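PDB 2Z61: (5-formylfuran-3-yl)methyl phosphate transaminase from Methanococcus jannaschii, which catalyses pyridoxal-phosphate-dependent amino transfer from alanine to a furancarboxaldehyde phosphate, giving the aminomethylfuran precursor of methanofuran. Local coordinates for residues G67-E70 against L71-I75; D86-P89 against D90-I93. One frame throughout, in Å; residues are numbered along the deposited sequence.

Interaction 1 of 2, residues G67-E70 against L71-I75; sequences GILE and LREKI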
# COMPACT_ATOMS: atom_id res chain seq x y z
N GLY A 67 6.56 -8.23 8.88
CA GLY A 67 5.48 -8.02 9.84
C GLY A 67 5.97 -8.57 11.17
O GLY A 67 6.72 -9.55 11.20
N ILE A 68 5.55 -7.97 12.28
CA ILE A 68 6.01 -8.45 13.57
C ILE A 68 5.86 -9.95 13.73
O ILE A 68 4.85 -10.55 13.34
CB ILE A 68 5.31 -7.71 14.74
CG1 ILE A 68 3.81 -7.96 14.74
CG2 ILE A 68 5.58 -6.22 14.61
CD1 ILE A 68 3.09 -7.20 15.86
N LEU A 69 6.90 -10.56 14.29
CA LEU A 69 6.96 -12.00 14.49
C LEU A 69 5.80 -12.54 15.32
O LEU A 69 5.24 -13.59 15.00
CB LEU A 69 8.31 -12.36 15.15
CG LEU A 69 8.77 -13.82 15.21
CD1 LEU A 69 7.88 -14.58 16.15
CD2 LEU A 69 8.75 -14.44 13.80
N GLU A 70 5.41 -11.82 16.36
CA GLU A 70 4.31 -12.27 17.21
C GLU A 70 3.03 -12.49 16.41
O GLU A 70 2.31 -13.46 16.65
CB GLU A 70 4.03 -11.26 18.33
CG GLU A 70 5.21 -10.97 19.24
CD GLU A 70 6.40 -10.37 18.50
OE1 GLU A 70 6.23 -9.33 17.84
OE2 GLU A 70 7.51 -10.94 18.59
N LEU A 71 2.75 -11.60 15.47
CA LEU A 71 1.54 -11.72 14.66
C LEU A 71 1.63 -12.96 13.77
O LEU A 71 0.72 -13.78 13.74
CB LEU A 71 1.34 -10.49 13.77
CG LEU A 71 -0.08 -9.97 13.54
CD1 LEU A 71 -0.14 -9.29 12.18
CD2 LEU A 71 -1.10 -11.09 13.62
N ARG A 72 2.72 -13.07 13.03
CA ARG A 72 2.91 -14.20 12.14
C ARG A 72 2.81 -15.53 12.90
O ARG A 72 2.33 -16.52 12.36
CB ARG A 72 4.26 -14.08 11.41
CG ARG A 72 4.30 -12.88 10.47
CD ARG A 72 5.60 -12.81 9.66
NE ARG A 72 6.70 -12.20 10.40
CZ ARG A 72 7.88 -12.79 10.61
NH1 ARG A 72 8.10 -14.00 10.13
NH2 ARG A 72 8.83 -12.16 11.27
N GLU A 73 3.24 -15.55 14.15
CA GLU A 73 3.15 -16.77 14.94
C GLU A 73 1.69 -17.11 15.23
O GLU A 73 1.28 -18.25 15.08
CB GLU A 73 3.93 -16.65 16.25
CG GLU A 73 5.43 -16.54 16.04
CD GLU A 73 6.19 -16.47 17.35
OE1 GLU A 73 5.77 -15.73 18.25
OE2 GLU A 73 7.23 -17.16 17.46
N LYS A 74 0.91 -16.10 15.62
CA LYS A 74 -0.50 -16.32 15.90
C LYS A 74 -1.25 -16.84 14.66
O LYS A 74 -2.07 -17.75 14.76
CB LYS A 74 -1.15 -15.03 16.40
CG LYS A 74 -0.74 -14.64 17.81
CD LYS A 74 -1.28 -15.61 18.85
CE LYS A 74 -0.65 -15.37 20.21
NZ LYS A 74 -0.74 -13.94 20.64
N ILE A 75 -0.97 -16.26 13.50
CA ILE A 75 -1.65 -16.69 12.28
C ILE A 75 -1.24 -18.13 11.97
O ILE A 75 -2.07 -18.95 11.56
CB ILE A 75 -1.28 -15.78 11.08
CG1 ILE A 75 -1.90 -14.40 11.28
CG2 ILE A 75 -1.75 -16.43 9.77
CD1 ILE A 75 -1.43 -13.35 10.28
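The guanidinium of Arg72 has the CD2 methyl of Leu69 over one face and the carbonyl of Gly67 at its edge. NE gives Gly67 O a bond of 2.8 Å that is nearly straight (164°) and lies in the guanidinium plane, although on the acceptor's side it arrives from above the carbonyl plane. NH2 adds a weak second bond to the same oxygen. Leu69 crosses the arginine at about a right angle, its CD2 3.4 Å from Arg72 NH2; CG stands trans to the backbone N (chi1 -167°), which swings the branch back over the flat group. The arginine chain bends at chi3, turning its end toward the residues ahead of the helix. NH1 also bonds Pro89 O, and Asp64 and Asp90 form long, weak ion pairs with the group, so a long side chain with several donors suits this place.

All this surrounds the first turn of helix 69-82, in the class I aminotransferase fold, with Ile68 at the N-cap position. Ile68 O accepts weak bonds from Leu71 N and Arg72 N. Regular helical bonding follows, Glu73 N to Leu69 O at 2.9 Å and Lys74 N to Glu70 O at 3.2 Å. Gly67 has phi 108°, where a CB would press on the preceding carbonyl O, so glycine fits. At the N-cap, Ile68 CG1 packs 3.7 Å from Leu71 CB; both residues are buried.

Interaction 2 of 2, residues D86-P89 against D90-I93; sequences DIIP and DNII
Asn91, just before the strand that begins at Ile92, reaches back over the turn to Ile87 and Ile88, and its side chain can be followed outward. CB sits 3.3 Å from Ile88 O and, on the apolar side, 3.8 Å from the CG2 methyl of Ile87. CG comes next, turned trans to its own carbonyl carbon (chi1 -65°), a rotation that sends the amide toward the chain ahead of the turn. At the tip OD1 lies 3.5 Å from Ile88 N and accepts a weak hydrogen bond from it; the same oxygen rests 3.5 Å from Ile88 CB, with the CD1 methyl a little farther off. An amide suits the place because its oxygen can meet a backbone N-H while its CB still packs against isoleucine.

The backbone closes the turn from the other direction. Asn91 N donates to Ile88 O at 2.9 Å, approaching from above the carbonyl plane, and Ile92 N donates to Pro89 O at 3.2 Å, also from above the plane. Pro89, with phi -55°, suits the start of this bend: its ring restricts phi to a range that suits a 3-10 turn, and it has no N-H that would need a partner. Beyond the turn Ile92 points inward, its CG1 4.3 Å from Ile87 CG2, and both isoleucines meet Ile235 of the neighbouring strand. Two overlapping i+3 to i backbone bonds, spanning Pro89 to Asn91, make this a short 3-10 turn, leading into strand 92-95, outermost within the chain, of the mixed seven-stranded sheet of the class I aminotransferase fold.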
# COMPACT_ATOMS: atom_id res chain seq x y z
N ASP A 86 0.53 -27.30 9.03
CA ASP A 86 1.54 -26.60 9.82
C ASP A 86 2.31 -25.66 8.90
O ASP A 86 2.84 -26.06 7.87
CB ASP A 86 2.49 -27.60 10.48
CG ASP A 86 3.17 -28.51 9.48
OD1 ASP A 86 2.45 -29.27 8.79
OD2 ASP A 86 4.41 -28.47 9.38
N ILE A 87 2.37 -24.39 9.30
CA ILE A 87 3.05 -23.37 8.52
C ILE A 87 4.03 -22.63 9.41
O ILE A 87 3.73 -22.34 10.57
CB ILE A 87 2.03 -22.36 7.95
CG1 ILE A 87 1.04 -23.09 7.05
CG2 ILE A 87 2.74 -21.28 7.16
CD1 ILE A 87 -0.12 -22.23 6.59
N ILE A 88 5.20 -22.32 8.87
CA ILE A 88 6.24 -21.60 9.61
C ILE A 88 6.02 -20.09 9.49
O ILE A 88 5.56 -19.60 8.46
CB ILE A 88 7.65 -21.97 9.07
CG1 ILE A 88 7.90 -23.47 9.26
CG2 ILE A 88 8.72 -21.17 9.80
CD1 ILE A 88 6.95 -24.37 8.50
N PRO A 89 6.34 -19.32 10.55
CA PRO A 89 6.17 -17.87 10.53
C PRO A 89 6.87 -17.16 9.37
O PRO A 89 6.42 -16.11 8.92
CB PRO A 89 6.70 -17.44 11.88
CG PRO A 89 6.29 -18.59 12.76
CD PRO A 89 6.67 -19.79 11.91
N ASP A 90 7.97 -17.74 8.89
CA ASP A 90 8.71 -17.16 7.77
C ASP A 90 7.96 -17.29 6.45
O ASP A 90 8.31 -16.63 5.47
CB ASP A 90 10.09 -17.83 7.63
CG ASP A 90 11.11 -17.31 8.64
OD1 ASP A 90 11.20 -16.07 8.82
OD2 ASP A 90 11.83 -18.13 9.24
N ASN A 91 6.92 -18.12 6.42
CA ASN A 91 6.13 -18.32 5.21
C ASN A 91 4.97 -17.34 5.14
O ASN A 91 4.09 -17.47 4.30
CB ASN A 91 5.55 -19.74 5.17
CG ASN A 91 6.62 -20.80 5.06
OD1 ASN A 91 6.57 -21.82 5.74
ND2 ASN A 91 7.60 -20.56 4.19
N ILE A 92 4.98 -16.35 6.03
CA ILE A 92 3.91 -15.37 6.11
C ILE A 92 4.43 -13.94 6.05
O ILE A 92 5.46 -13.62 6.64
CB ILE A 92 3.13 -15.55 7.43
CG1 ILE A 92 2.75 -17.02 7.63
CG2 ILE A 92 1.89 -14.66 7.44
CD1 ILE A 92 1.72 -17.26 8.71
N ILE A 93 3.73 -13.08 5.32
CA ILE A 93 4.10 -11.67 5.27
C ILE A 93 2.86 -10.82 5.53
O ILE A 93 1.79 -11.07 4.98
CB ILE A 93 4.69 -11.25 3.91
CG1 ILE A 93 6.03 -11.94 3.69
CG2 ILE A 93 4.91 -9.75 3.89
CD1 ILE A 93 6.80 -11.39 2.49

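Overall arrangement
Interactions 1 and 2 lie in series along the chain, their centres about 9 Å apart: residues 67-75 open helix 69-82, and residues 86-93 bring the chain from that helix into strand 92-95. Arg72 joins them directly, its NH1 3.0 Å from Pro89 O, and Ile75 CG2 meets Ile92 CD1 at 3.7 Å, so helix and strand share an apolar seam. Both contacts are partly buried, with Ile68, Ile75, Ile87 and Ile92 buried, and Glu70, Ile88 and Asp90 exposed. Their chemistry differs: a charged guanidinium holds a backbone carbonyl at the helix start, whereas in the turn a neutral amide makes one weak bond and the backbone supplies the rest.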